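Local coordinates for protein carboxypeptidase 1 (Deinococcus radiodurans str. R1, PDB 5GIV) that probably removes amino acids one at a time from the C-terminus of peptides, with broad specificity except for proline, as a zinc-dependent M32 metallocarboxypeptidase, at residues A[124-129]-A[397-402]; A[204-209]-A[252-257]; A[284-289]-A[467-472]; A[339-344]-A[495-500]. All coordinates share one frame; numbering follows the deposited sequence.

How the interactions relate
All four contacts tie loops or helix ends together within the mostly helical M32 carboxypeptidase fold. Along the chain, 204-209 meets 252-257 (interaction 2) before interactions 3 and 4 open, and all of interaction 2 falls between the two segments of interaction 1. Interactions 1, 3 and 4 cross one another pairwise, so distant parts of the sequence are interlaced. Interactions 2 and 4 are the closest pair, with centres 23 Å apart and nearest atoms about 7 Å apart; interaction 3 lies across the chain's centre from the other three. Helix 257-275, which carries the zinc ligands His-266 and His-270, starts at interaction 2, and the loop of interaction 3 follows it.

Interaction 1: A[124-129]-A[397-402]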
loop_
_atom_site.group_PDB
_atom_site.type_symbol
_atom_site.label_atom_id
_atom_site.label_comp_id
_atom_site.label_asym_id
_atom_site.label_seq_id
_atom_site.Cartn_x
_atom_site.Cartn_y
_atom_site.Cartn_z
ATOM N N PRO A 124 -20.856 18.386 -1.547
ATOM C CA PRO A 124 -20.489 19.644 -0.881
ATOM C C PRO A 124 -21.100 20.870 -1.536
ATOM O O PRO A 124 -21.295 21.883 -0.857
ATOM C CB PRO A 124 -18.956 19.648 -0.954
ATOM C CG PRO A 124 -18.608 18.656 -2.019
ATOM C CD PRO A 124 -19.674 17.616 -1.969
ATOM N N ALA A 125 -21.434 20.806 -2.821
ATOM C CA ALA A 125 -22.024 21.928 -3.537
ATOM C C ALA A 125 -23.550 21.932 -3.484
ATOM O O ALA A 125 -24.180 22.804 -4.095
ATOM C CB ALA A 125 -21.556 21.915 -4.994
ATOM N N ASN A 126 -24.166 20.986 -2.785
ATOM C CA ASN A 126 -25.622 20.925 -2.713
ATOM C C ASN A 126 -26.244 20.949 -4.112
ATOM O O ASN A 126 -27.221 21.652 -4.391
ATOM C CB ASN A 126 -26.169 22.052 -1.839
ATOM C CG ASN A 126 -27.646 21.896 -1.560
ATOM O OD1 ASN A 126 -28.121 20.782 -1.330
ATOM N ND2 ASN A 126 -28.381 23.009 -1.551
ATOM N N ASP A 127 -25.672 20.141 -4.998
ATOM C CA ASP A 127 -26.072 20.093 -6.395
ATOM C C ASP A 127 -26.719 18.738 -6.671
ATOM O O ASP A 127 -26.142 17.857 -7.317
ATOM C CB ASP A 127 -24.853 20.359 -7.304
ATOM C CG ASP A 127 -25.236 20.607 -8.756
ATOM O OD1 ASP A 127 -26.446 20.670 -9.064
ATOM O OD2 ASP A 127 -24.318 20.764 -9.582
ATOM N N PHE A 128 -27.919 18.552 -6.117
ATOM C CA PHE A 128 -28.638 17.311 -6.371
ATOM C C PHE A 128 -29.129 17.252 -7.809
ATOM O O PHE A 128 -29.179 16.172 -8.407
ATOM C CB PHE A 128 -29.814 17.142 -5.409
ATOM C CG PHE A 128 -30.613 15.890 -5.666
ATOM C CD1 PHE A 128 -30.160 14.660 -5.212
ATOM C CD2 PHE A 128 -31.803 15.939 -6.376
ATOM C CE1 PHE A 128 -30.877 13.505 -5.451
ATOM C CE2 PHE A 128 -32.530 14.782 -6.619
ATOM C CZ PHE A 128 -32.063 13.564 -6.155
ATOM N N GLY A 129 -29.515 18.400 -8.374
ATOM C CA GLY A 129 -29.958 18.419 -9.757
ATOM C C GLY A 129 -28.929 17.854 -10.719
ATOM O O GLY A 129 -29.286 17.254 -11.734
ATOM N N ALA A 397 -32.852 17.822 7.018
ATOM C CA ALA A 397 -31.617 18.544 6.800
ATOM C C ALA A 397 -31.906 19.904 6.158
ATOM O O ALA A 397 -32.950 20.094 5.527
ATOM C CB ALA A 397 -30.682 17.734 5.912
ATOM N N PRO A 398 -31.010 20.879 6.343
ATOM C CA PRO A 398 -31.232 22.207 5.750
ATOM C C PRO A 398 -31.110 22.224 4.240
ATOM O O PRO A 398 -31.578 23.176 3.602
ATOM C CB PRO A 398 -30.148 23.070 6.408
ATOM C CG PRO A 398 -29.092 22.101 6.808
ATOM C CD PRO A 398 -29.796 20.834 7.172
ATOM N N SER A 399 -30.481 21.215 3.650
ATOM C CA SER A 399 -30.308 21.138 2.213
ATOM C C SER A 399 -30.215 19.663 1.833
ATOM O O SER A 399 -30.524 18.779 2.638
ATOM C CB SER A 399 -29.077 21.943 1.784
ATOM O OG SER A 399 -27.897 21.390 2.332
ATOM N N ASP A 400 -29.776 19.395 0.603
ATOM C CA ASP A 400 -29.589 18.025 0.150
ATOM C C ASP A 400 -28.231 17.456 0.525
ATOM O O ASP A 400 -28.041 16.242 0.402
ATOM C CB ASP A 400 -29.766 17.942 -1.370
ATOM C CG ASP A 400 -31.142 18.370 -1.815
ATOM O OD1 ASP A 400 -32.119 18.050 -1.121
ATOM O OD2 ASP A 400 -31.259 19.039 -2.856
ATOM N N VAL A 401 -27.291 18.292 0.986
ATOM C CA VAL A 401 -25.966 17.795 1.355
ATOM C C VAL A 401 -26.089 16.612 2.302
ATOM O O VAL A 401 -25.531 15.533 2.060
ATOM C CB VAL A 401 -25.123 18.917 1.983
ATOM C CG1 VAL A 401 -23.815 18.350 2.521
ATOM C CG2 VAL A 401 -24.854 20.028 0.958
ATOM N N ASP A 402 -26.813 16.806 3.402
ATOM C CA ASP A 402 -27.079 15.759 4.374
ATOM C C ASP A 402 -28.462 15.150 4.191
ATOM O O ASP A 402 -28.934 14.420 5.071
ATOM C CB ASP A 402 -26.900 16.309 5.785
ATOM C CG ASP A 402 -25.451 16.700 6.079
ATOM O OD1 ASP A 402 -24.536 16.141 5.439
ATOM O OD2 ASP A 402 -25.231 17.574 6.943
HETATM O O HOH W 1 -29.559 20.131 -4.406
#
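A Schellman motif ends helix 102-122 here, with Asn-126 as its C-prime residue at positive phi, and the side chain of that residue reaches across to the loop 397-402. Its CG stands anti to the backbone N (chi1 -171°), which carries the amide out to Ser-399 and Asp-400. The Asn-126 and Asp-400 side chains cross at about a right angle, their amide and carboxylate planes 51° apart. OD1 of Asn-126 accepts from the backbone N of Asp-400 at 2.9 Å, the donor sitting above the carbonyl plane. The rest of the amide lies against the CB of Ser-399, while at the root of the side chain Asn-126 CB packs on Val-401 CG2 at 3.7 Å. An alanine at Asn-126 would lose the acceptor for Asp-400 N and would probably loosen the loop's hold on the helix end. Asp-400 OD2 also comes within 3.5 Å of Phe-128 CB, while the Phe-128 ring leads away to Leu-381 and Ala-382 of helix 381-393. Arg-123 adds a salt bridge to Asp-402. One water bridges the two segments: it accepts from Phe-128 N at 2.8 Å and lies 2.5 Å from Asp-400 OD2.

Interaction 2: A[204-209]-A[252-257]; sequences GFAQER and VKEQDP
Glu-254 turns its CG anti to its own carbonyl carbon (chi1 -69°) and then runs extended, so that its carboxylate arrives at the start of helix 207-221. Phe-205 has a similar first torsion, also -69°, and this sets its ring over Pro-257. The carboxylate oxygen OE2 of Glu-254 takes the N-H of Gln-207 at 2.7 Å, from above the carboxylate plane, next to the N-cap residue Ala-206. Glu-254 also serves through its backbone: Phe-205 N donates to Glu-254 O at 3.1 Å, nearly straight at 165° and on a lone pair. A water spans from Gly-204 N to that same carbonyl, which thus receives two bonds. Pro-257 CG lies 3.5 Å from the centroid of the Phe-205 ring, almost on the ring normal, a CH-pi contact over the face. Farther along, Val-252 CG1 rests 3.8 Å from Gln-207 CB. The segment 252-257 forms a type I turn from Lys-253 to Asp-256 and leads from strand 245-250 into helix 257-275, the helix of the HExxH zinc motif. A carboxylate this near the first turn of helix 207-221 would probably be stabilised in its charged form by the helix dipole.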
loop_
_atom_site.group_PDB
_atom_site.type_symbol
_atom_site.label_atom_id
_atom_site.label_comp_id
_atom_site.label_asym_id
_atom_site.label_seq_id
_atom_site.Cartn_x
_atom_site.Cartn_y
_atom_site.Cartn_z
ATOM N N GLY A 204 -10.765 18.388 24.353
ATOM C CA GLY A 204 -9.569 18.248 23.543
ATOM C C GLY A 204 -8.785 16.989 23.848
ATOM O O GLY A 204 -8.169 16.889 24.911
ATOM N N PHE A 205 -8.807 16.022 22.930
ATOM C CA PHE A 205 -8.139 14.738 23.100
ATOM C C PHE A 205 -7.144 14.554 21.961
ATOM O O PHE A 205 -7.547 14.411 20.799
ATOM C CB PHE A 205 -9.166 13.606 23.132
ATOM C CG PHE A 205 -10.035 13.604 24.371
ATOM C CD1 PHE A 205 -10.892 14.666 24.641
ATOM C CD2 PHE A 205 -10.026 12.526 25.238
ATOM C CE1 PHE A 205 -11.695 14.664 25.773
ATOM C CE2 PHE A 205 -10.835 12.515 26.373
ATOM C CZ PHE A 205 -11.670 13.585 26.635
ATOM N N ALA A 206 -5.850 14.553 22.286
ATOM C CA ALA A 206 -4.820 14.506 21.255
ATOM C C ALA A 206 -4.980 13.270 20.374
ATOM O O ALA A 206 -5.156 12.149 20.866
ATOM C CB ALA A 206 -3.437 14.520 21.894
ATOM N N GLN A 207 -4.855 13.479 19.059
ATOM C CA GLN A 207 -5.102 12.415 18.090
ATOM C C GLN A 207 -4.219 11.196 18.345
ATOM O O GLN A 207 -4.688 10.054 18.266
ATOM C CB GLN A 207 -4.870 12.945 16.677
ATOM C CG GLN A 207 -4.547 11.867 15.657
ATOM C CD GLN A 207 -4.519 12.391 14.230
ATOM O OE1 GLN A 207 -5.423 13.108 13.792
ATOM N NE2 GLN A 207 -3.461 12.042 13.496
ATOM N N GLU A 208 -2.938 11.414 18.650
ATOM C CA GLU A 208 -2.018 10.292 18.820
ATOM C C GLU A 208 -2.410 9.417 20.011
ATOM O O GLU A 208 -2.325 8.186 19.942
ATOM C CB GLU A 208 -0.586 10.808 18.975
ATOM C CG GLU A 208 0.457 9.710 18.971
ATOM C CD GLU A 208 1.884 10.231 19.091
ATOM O OE1 GLU A 208 2.069 11.466 19.208
ATOM O OE2 GLU A 208 2.822 9.396 19.070
ATOM N N ARG A 209 -2.846 10.028 21.111
ATOM C CA ARG A 209 -3.280 9.231 22.249
ATOM C C ARG A 209 -4.541 8.433 21.944
ATOM O O ARG A 209 -4.666 7.280 22.372
ATOM C CB ARG A 209 -3.510 10.112 23.465
ATOM C CG ARG A 209 -2.251 10.500 24.166
ATOM C CD ARG A 209 -2.516 11.509 25.245
ATOM N NE ARG A 209 -1.306 11.672 26.027
ATOM C CZ ARG A 209 -0.404 12.619 25.822
ATOM N NH1 ARG A 209 -0.581 13.510 24.846
ATOM N NH2 ARG A 209 0.684 12.658 26.591
ATOM N N VAL A 252 -10.174 10.292 13.221
ATOM C CA VAL A 252 -9.964 10.878 14.538
ATOM C C VAL A 252 -10.447 12.319 14.546
ATOM O O VAL A 252 -10.074 13.109 13.672
ATOM C CB VAL A 252 -8.488 10.808 14.953
ATOM C CG1 VAL A 252 -8.325 11.309 16.395
ATOM C CG2 VAL A 252 -7.978 9.392 14.800
ATOM N N LYS A 253 -11.254 12.664 15.547
ATOM C CA LYS A 253 -11.653 14.039 15.827
ATOM C C LYS A 253 -11.161 14.412 17.220
ATOM O O LYS A 253 -11.649 13.879 18.219
ATOM C CB LYS A 253 -13.167 14.212 15.716
ATOM C CG LYS A 253 -13.649 14.192 14.284
ATOM C CD LYS A 253 -15.039 14.765 14.135
ATOM C CE LYS A 253 -16.072 13.694 14.313
ATOM N NZ LYS A 253 -16.132 12.881 13.067
ATOM N N GLU A 254 -10.195 15.326 17.297
ATOM C CA GLU A 254 -9.740 15.751 18.613
ATOM C C GLU A 254 -10.854 16.418 19.408
ATOM O O GLU A 254 -10.795 16.434 20.640
ATOM C CB GLU A 254 -8.542 16.695 18.492
ATOM C CG GLU A 254 -7.284 16.006 17.991
ATOM C CD GLU A 254 -6.005 16.710 18.413
ATOM O OE1 GLU A 254 -6.064 17.896 18.810
ATOM O OE2 GLU A 254 -4.940 16.052 18.381
ATOM N N GLN A 255 -11.880 16.939 18.741
ATOM C CA GLN A 255 -12.977 17.580 19.454
ATOM C C GLN A 255 -14.008 16.592 19.993
ATOM O O GLN A 255 -14.946 17.021 20.664
ATOM C CB GLN A 255 -13.678 18.601 18.552
ATOM C CG GLN A 255 -14.402 18.006 17.349
ATOM C CD GLN A 255 -13.534 17.844 16.097
ATOM O OE1 GLN A 255 -12.310 17.652 16.172
ATOM N NE2 GLN A 255 -14.183 17.918 14.926
ATOM N N ASP A 256 -13.866 15.295 19.733
ATOM C CA ASP A 256 -14.773 14.288 20.281
ATOM C C ASP A 256 -14.145 12.900 20.177
ATOM O O ASP A 256 -14.085 12.318 19.089
ATOM C CB ASP A 256 -16.132 14.323 19.576
ATOM C CG ASP A 256 -17.102 13.263 20.109
ATOM O OD1 ASP A 256 -16.797 12.582 21.113
ATOM O OD2 ASP A 256 -18.207 13.145 19.549
ATOM N N PRO A 257 -13.669 12.343 21.295
ATOM C CA PRO A 257 -12.922 11.083 21.243
ATOM C C PRO A 257 -13.782 9.844 21.043
ATOM O O PRO A 257 -13.224 8.779 20.742
ATOM C CB PRO A 257 -12.212 11.050 22.600
ATOM C CG PRO A 257 -13.135 11.784 23.503
ATOM C CD PRO A 257 -13.753 12.878 22.662
HETATM O O HOH W 2 -12.507 16.994 22.968
#

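Interaction 3: A[284-289]-A[467-472]; sequences TPLGGG and GRRWTP
Arg-468 carries this contact with both its backbone and its side chain. Its N donates to Leu-286 O at 3.0 Å, on a lone pair of the carbonyl, with an angle of 161°. The side chain leaves with CG anti to its own carbonyl carbon (chi1 -61°), bends at chi3, and brings NH1 to Pro-285 O, also at 3.0 Å; that bond is less straight, at 133°, and the oxygen is tilted out of the guanidinium plane. On the way, CG passes Gly-288 O at 3.4 Å. Alongside, Leu-286 sends CD2 against the backbone carbonyl of Arg-468 and sets CD1 4.0 Å from Arg-469 CA. Gly-467 lies so close that Gly-288 O is 3.1 Å from its CA; a CB there would collide with Leu-286 O, and its positive phi also suits a glycine. The shape of 284-289 comes from a type I turn between Thr-284 and Gly-287, reinforced by an ST turn in which Thr-284 OG1 accepts from Leu-286 N at 3.2 Å. This glycine-rich loop lies between zinc-binding helix 257-275 and helix 292-306, which supplies the zinc ligand Glu-296; the zinc ion lies about 12 Å from the Gly-289 residue itself. Farther out, Asp-93 forms a salt bridge with Arg-468 NH1, and Arg-85 of the same helix 81-99 donates to Arg-468 O. Glu-274 accepts from Gly-289 N.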
loop_
_atom_site.group_PDB
_atom_site.type_symbol
_atom_site.label_atom_id
_atom_site.label_comp_id
_atom_site.label_asym_id
_atom_site.label_seq_id
_atom_site.Cartn_x
_atom_site.Cartn_y
_atom_site.Cartn_z
ATOM N N THR A 284 -9.802 -20.229 -0.638
ATOM C CA THR A 284 -10.856 -21.003 -1.274
ATOM C C THR A 284 -12.153 -20.203 -1.293
ATOM O O THR A 284 -12.252 -19.152 -0.646
ATOM C CB THR A 284 -11.063 -22.330 -0.545
ATOM O OG1 THR A 284 -11.917 -22.124 0.588
ATOM C CG2 THR A 284 -9.726 -22.898 -0.084
ATOM N N PRO A 285 -13.167 -20.657 -2.029
ATOM C CA PRO A 285 -14.451 -19.938 -2.040
ATOM C C PRO A 285 -15.120 -19.847 -0.672
ATOM O O PRO A 285 -16.078 -19.079 -0.520
ATOM C CB PRO A 285 -15.305 -20.759 -3.016
ATOM C CG PRO A 285 -14.321 -21.464 -3.879
ATOM C CD PRO A 285 -13.151 -21.771 -2.986
ATOM N N LEU A 286 -14.668 -20.608 0.324
ATOM C CA LEU A 286 -15.264 -20.508 1.645
ATOM C C LEU A 286 -14.536 -19.514 2.546
ATOM O O LEU A 286 -15.002 -19.259 3.659
ATOM C CB LEU A 286 -15.308 -21.896 2.314
ATOM C CG LEU A 286 -16.033 -23.060 1.606
ATOM C CD1 LEU A 286 -16.147 -24.310 2.487
ATOM C CD2 LEU A 286 -17.401 -22.661 1.078
ATOM N N GLY A 287 -13.418 -18.941 2.094
ATOM C CA GLY A 287 -12.575 -18.139 2.964
ATOM C C GLY A 287 -12.927 -16.666 3.119
ATOM O O GLY A 287 -12.121 -15.791 2.773
ATOM N N GLY A 288 -14.105 -16.384 3.667
ATOM C CA GLY A 288 -14.542 -15.018 3.887
ATOM C C GLY A 288 -15.864 -15.035 4.625
ATOM O O GLY A 288 -16.456 -16.096 4.859
ATOM N N GLY A 289 -16.309 -13.838 5.003
ATOM C CA GLY A 289 -17.592 -13.701 5.673
ATOM C C GLY A 289 -18.755 -14.147 4.804
ATOM O O GLY A 289 -18.697 -14.108 3.574
ATOM N N GLY A 467 -16.527 -19.352 7.940
ATOM C CA GLY A 467 -16.565 -18.559 6.725
ATOM C C GLY A 467 -17.870 -18.748 5.974
ATOM O O GLY A 467 -18.945 -18.503 6.525
ATOM N N ARG A 468 -17.799 -19.237 4.737
ATOM C CA ARG A 468 -18.983 -19.455 3.913
ATOM C C ARG A 468 -19.447 -20.919 3.930
ATOM O O ARG A 468 -20.343 -21.285 3.160
ATOM C CB ARG A 468 -18.691 -18.984 2.479
ATOM C CG ARG A 468 -18.340 -17.483 2.400
ATOM C CD ARG A 468 -17.994 -16.989 0.989
ATOM N NE ARG A 468 -19.137 -16.832 0.094
ATOM C CZ ARG A 468 -19.070 -16.906 -1.236
ATOM N NH1 ARG A 468 -17.912 -17.163 -1.844
ATOM N NH2 ARG A 468 -20.166 -16.726 -1.962
ATOM N N ARG A 469 -18.880 -21.750 4.818
ATOM C CA ARG A 469 -19.215 -23.177 4.865
ATOM C C ARG A 469 -20.715 -23.409 5.039
ATOM O O ARG A 469 -21.282 -24.325 4.431
ATOM C CB ARG A 469 -18.431 -23.858 5.994
ATOM C CG ARG A 469 -19.005 -25.185 6.488
ATOM C CD ARG A 469 -18.689 -26.286 5.521
ATOM N NE ARG A 469 -19.206 -27.603 5.909
ATOM C CZ ARG A 469 -20.419 -28.057 5.607
ATOM N NH1 ARG A 469 -21.278 -27.291 4.952
ATOM N NH2 ARG A 469 -20.777 -29.277 5.970
ATOM N N TRP A 470 -21.375 -22.607 5.869
ATOM C CA TRP A 470 -22.817 -22.687 6.052
ATOM C C TRP A 470 -23.495 -21.478 5.424
ATOM O O TRP A 470 -22.908 -20.399 5.344
ATOM C CB TRP A 470 -23.181 -22.771 7.538
ATOM C CG TRP A 470 -22.482 -23.894 8.266
ATOM C CD1 TRP A 470 -21.474 -23.784 9.180
ATOM C CD2 TRP A 470 -22.762 -25.294 8.143
ATOM N NE1 TRP A 470 -21.107 -25.030 9.631
ATOM C CE2 TRP A 470 -21.882 -25.973 9.011
ATOM C CE3 TRP A 470 -23.674 -26.038 7.382
ATOM C CZ2 TRP A 470 -21.882 -27.366 9.137
ATOM C CZ3 TRP A 470 -23.672 -27.421 7.502
ATOM C CH2 TRP A 470 -22.783 -28.068 8.377
ATOM N N THR A 471 -24.737 -21.662 4.970
ATOM C CA THR A 471 -25.529 -20.520 4.546
ATOM C C THR A 471 -25.818 -19.629 5.748
ATOM O O THR A 471 -25.765 -20.077 6.896
ATOM C CB THR A 471 -26.856 -20.950 3.911
ATOM O OG1 THR A 471 -27.732 -21.500 4.910
ATOM C CG2 THR A 471 -26.619 -21.988 2.840
ATOM N N PRO A 472 -26.139 -18.358 5.511
ATOM C CA PRO A 472 -26.460 -17.476 6.649
ATOM C C PRO A 472 -27.489 -18.074 7.592
ATOM O O PRO A 472 -27.277 -18.097 8.813
ATOM C CB PRO A 472 -26.950 -16.197 5.958
ATOM C CG PRO A 472 -26.232 -16.197 4.628
ATOM C CD PRO A 472 -26.154 -17.646 4.219
#

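Interaction 4: A[339-344]-A[495-500]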
loop_
_atom_site.group_PDB
_atom_site.type_symbol
_atom_site.label_atom_id
_atom_site.label_comp_id
_atom_site.label_asym_id
_atom_site.label_seq_id
_atom_site.Cartn_x
_atom_site.Cartn_y
_atom_site.Cartn_z
ATOM N N ALA A 339 -22.000 8.658 28.951
ATOM C CA ALA A 339 -21.786 9.611 27.874
ATOM C C ALA A 339 -21.648 8.941 26.515
ATOM O O ALA A 339 -21.925 9.579 25.492
ATOM C CB ALA A 339 -20.548 10.451 28.166
ATOM N N VAL A 340 -21.239 7.669 26.470
ATOM C CA VAL A 340 -21.117 6.961 25.201
ATOM C C VAL A 340 -22.441 6.356 24.763
ATOM O O VAL A 340 -22.476 5.630 23.762
ATOM C CB VAL A 340 -20.035 5.855 25.239
ATOM C CG1 VAL A 340 -18.706 6.393 25.787
ATOM C CG2 VAL A 340 -20.518 4.623 25.990
ATOM N N ASN A 341 -23.512 6.563 25.523
ATOM C CA ASN A 341 -24.821 5.987 25.246
ATOM C C ASN A 341 -25.903 7.056 25.197
ATOM O O ASN A 341 -27.032 6.837 25.642
ATOM C CB ASN A 341 -25.190 4.922 26.278
ATOM C CG ASN A 341 -24.322 3.685 26.180
ATOM O OD1 ASN A 341 -24.373 2.959 25.186
ATOM N ND2 ASN A 341 -23.544 3.416 27.227
ATOM N N THR A 342 -25.586 8.233 24.667
ATOM C CA THR A 342 -26.625 9.227 24.456
ATOM C C THR A 342 -27.460 8.883 23.227
ATOM O O THR A 342 -27.040 8.128 22.350
ATOM C CB THR A 342 -26.027 10.621 24.295
ATOM O OG1 THR A 342 -25.465 10.746 22.982
ATOM C CG2 THR A 342 -24.999 10.936 25.383
ATOM N N VAL A 343 -28.651 9.477 23.160
ATOM C CA VAL A 343 -29.606 9.222 22.086
ATOM C C VAL A 343 -30.180 10.554 21.625
ATOM O O VAL A 343 -30.377 11.461 22.436
ATOM C CB VAL A 343 -30.752 8.290 22.546
ATOM C CG1 VAL A 343 -31.824 8.188 21.462
ATOM C CG2 VAL A 343 -30.228 6.917 22.928
ATOM N N SER A 344 -30.436 10.681 20.324
ATOM C CA SER A 344 -31.149 11.847 19.810
ATOM C C SER A 344 -31.485 11.621 18.345
ATOM O O SER A 344 -30.772 10.909 17.636
ATOM C CB SER A 344 -30.331 13.133 19.964
ATOM O OG SER A 344 -29.219 13.116 19.096
ATOM N N GLY A 495 -33.603 -3.230 28.107
ATOM C CA GLY A 495 -32.939 -3.360 29.393
ATOM C C GLY A 495 -31.861 -2.313 29.600
ATOM O O GLY A 495 -31.764 -1.702 30.669
ATOM N N LYS A 496 -31.023 -2.100 28.583
ATOM C CA LYS A 496 -29.907 -1.174 28.740
ATOM C C LYS A 496 -30.393 0.262 28.909
ATOM O O LYS A 496 -29.981 0.963 29.843
ATOM C CB LYS A 496 -28.970 -1.285 27.538
ATOM C CG LYS A 496 -27.838 -0.268 27.543
ATOM C CD LYS A 496 -26.993 -0.398 26.279
ATOM C CE LYS A 496 -25.863 0.608 26.291
ATOM N NZ LYS A 496 -25.001 0.482 25.102
ATOM N N TYR A 497 -31.277 0.714 28.017
ATOM C CA TYR A 497 -31.716 2.101 28.044
ATOM C C TYR A 497 -32.825 2.329 29.055
ATOM O O TYR A 497 -32.925 3.425 29.617
ATOM C CB TYR A 497 -32.140 2.525 26.637
ATOM C CG TYR A 497 -30.916 2.697 25.773
ATOM C CD1 TYR A 497 -30.394 1.631 25.048
ATOM C CD2 TYR A 497 -30.234 3.912 25.744
ATOM C CE1 TYR A 497 -29.251 1.785 24.292
ATOM C CE2 TYR A 497 -29.089 4.072 25.000
ATOM C CZ TYR A 497 -28.603 3.015 24.273
ATOM O OH TYR A 497 -27.458 3.190 23.540
ATOM N N GLY A 498 -33.632 1.306 29.335
ATOM C CA GLY A 498 -34.546 1.409 30.457
ATOM C C GLY A 498 -33.825 1.727 31.750
ATOM O O GLY A 498 -34.282 2.560 32.535
ATOM N N GLU A 499 -32.664 1.108 31.968
ATOM C CA GLU A 499 -31.920 1.328 33.203
ATOM C C GLU A 499 -31.089 2.608 33.163
ATOM O O GLU A 499 -30.882 3.234 34.210
ATOM C CB GLU A 499 -31.024 0.124 33.494
ATOM C CG GLU A 499 -30.515 0.063 34.929
ATOM C CD GLU A 499 -29.189 0.785 35.119
ATOM O OE1 GLU A 499 -28.291 0.603 34.264
ATOM O OE2 GLU A 499 -29.041 1.533 36.116
ATOM N N LEU A 500 -30.607 3.010 31.980
ATOM C CA LEU A 500 -29.816 4.234 31.875
ATOM C C LEU A 500 -30.668 5.468 32.123
ATOM O O LEU A 500 -30.239 6.390 32.826
ATOM C CB LEU A 500 -29.151 4.329 30.500
ATOM C CG LEU A 500 -27.733 3.774 30.357
ATOM C CD1 LEU A 500 -27.353 3.622 28.897
ATOM C CD2 LEU A 500 -26.738 4.672 31.072
HETATM O O HOH W 3 -26.537 5.290 22.082
#
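Asn-341 points from its loop at helix 487-501, and its side chain can be followed outward atom by atom. CB meets Leu-500 CD1 at 3.6 Å, an apolar touch at the root. CG, held anti to the carbonyl carbon (chi1 -68°), lies 3.4 Å from Lys-496 CE, where the lysine chain crosses at about a right angle. At the tip OD1 accepts a hydrogen bond from Lys-496 NZ at 2.6 Å, the ammonium standing above the carbonyl plane, 43° out of it. ND2 turns the other way, to the backbone carbonyls of Tyr-337 and Arg-308. The contact thus joins the loop after helix 333-339 to the C-terminal helix of this M32 fold, and the buried amide has polar partners at both its oxygen and its nitrogen. Lys-496 NZ also has a salt bridge to Glu-354 and a hydrogen bond to the Tyr-492 hydroxyl. An alanine at Asn-341 would lose the amide's bonds and would probably leave the Lys-496 ammonium relying more on those two. Glu-354 also bonds to the hydroxyl of Tyr-497, whose ring edge faces Asn-341 O. A water donates to that hydroxyl at 2.7 Å and to Thr-342 O at 2.9 Å. Beside it, Val-343 CG2 packs on Tyr-497 CE2 at 3.7 Å, with Val-190 of helix 169-193 touching both side chains.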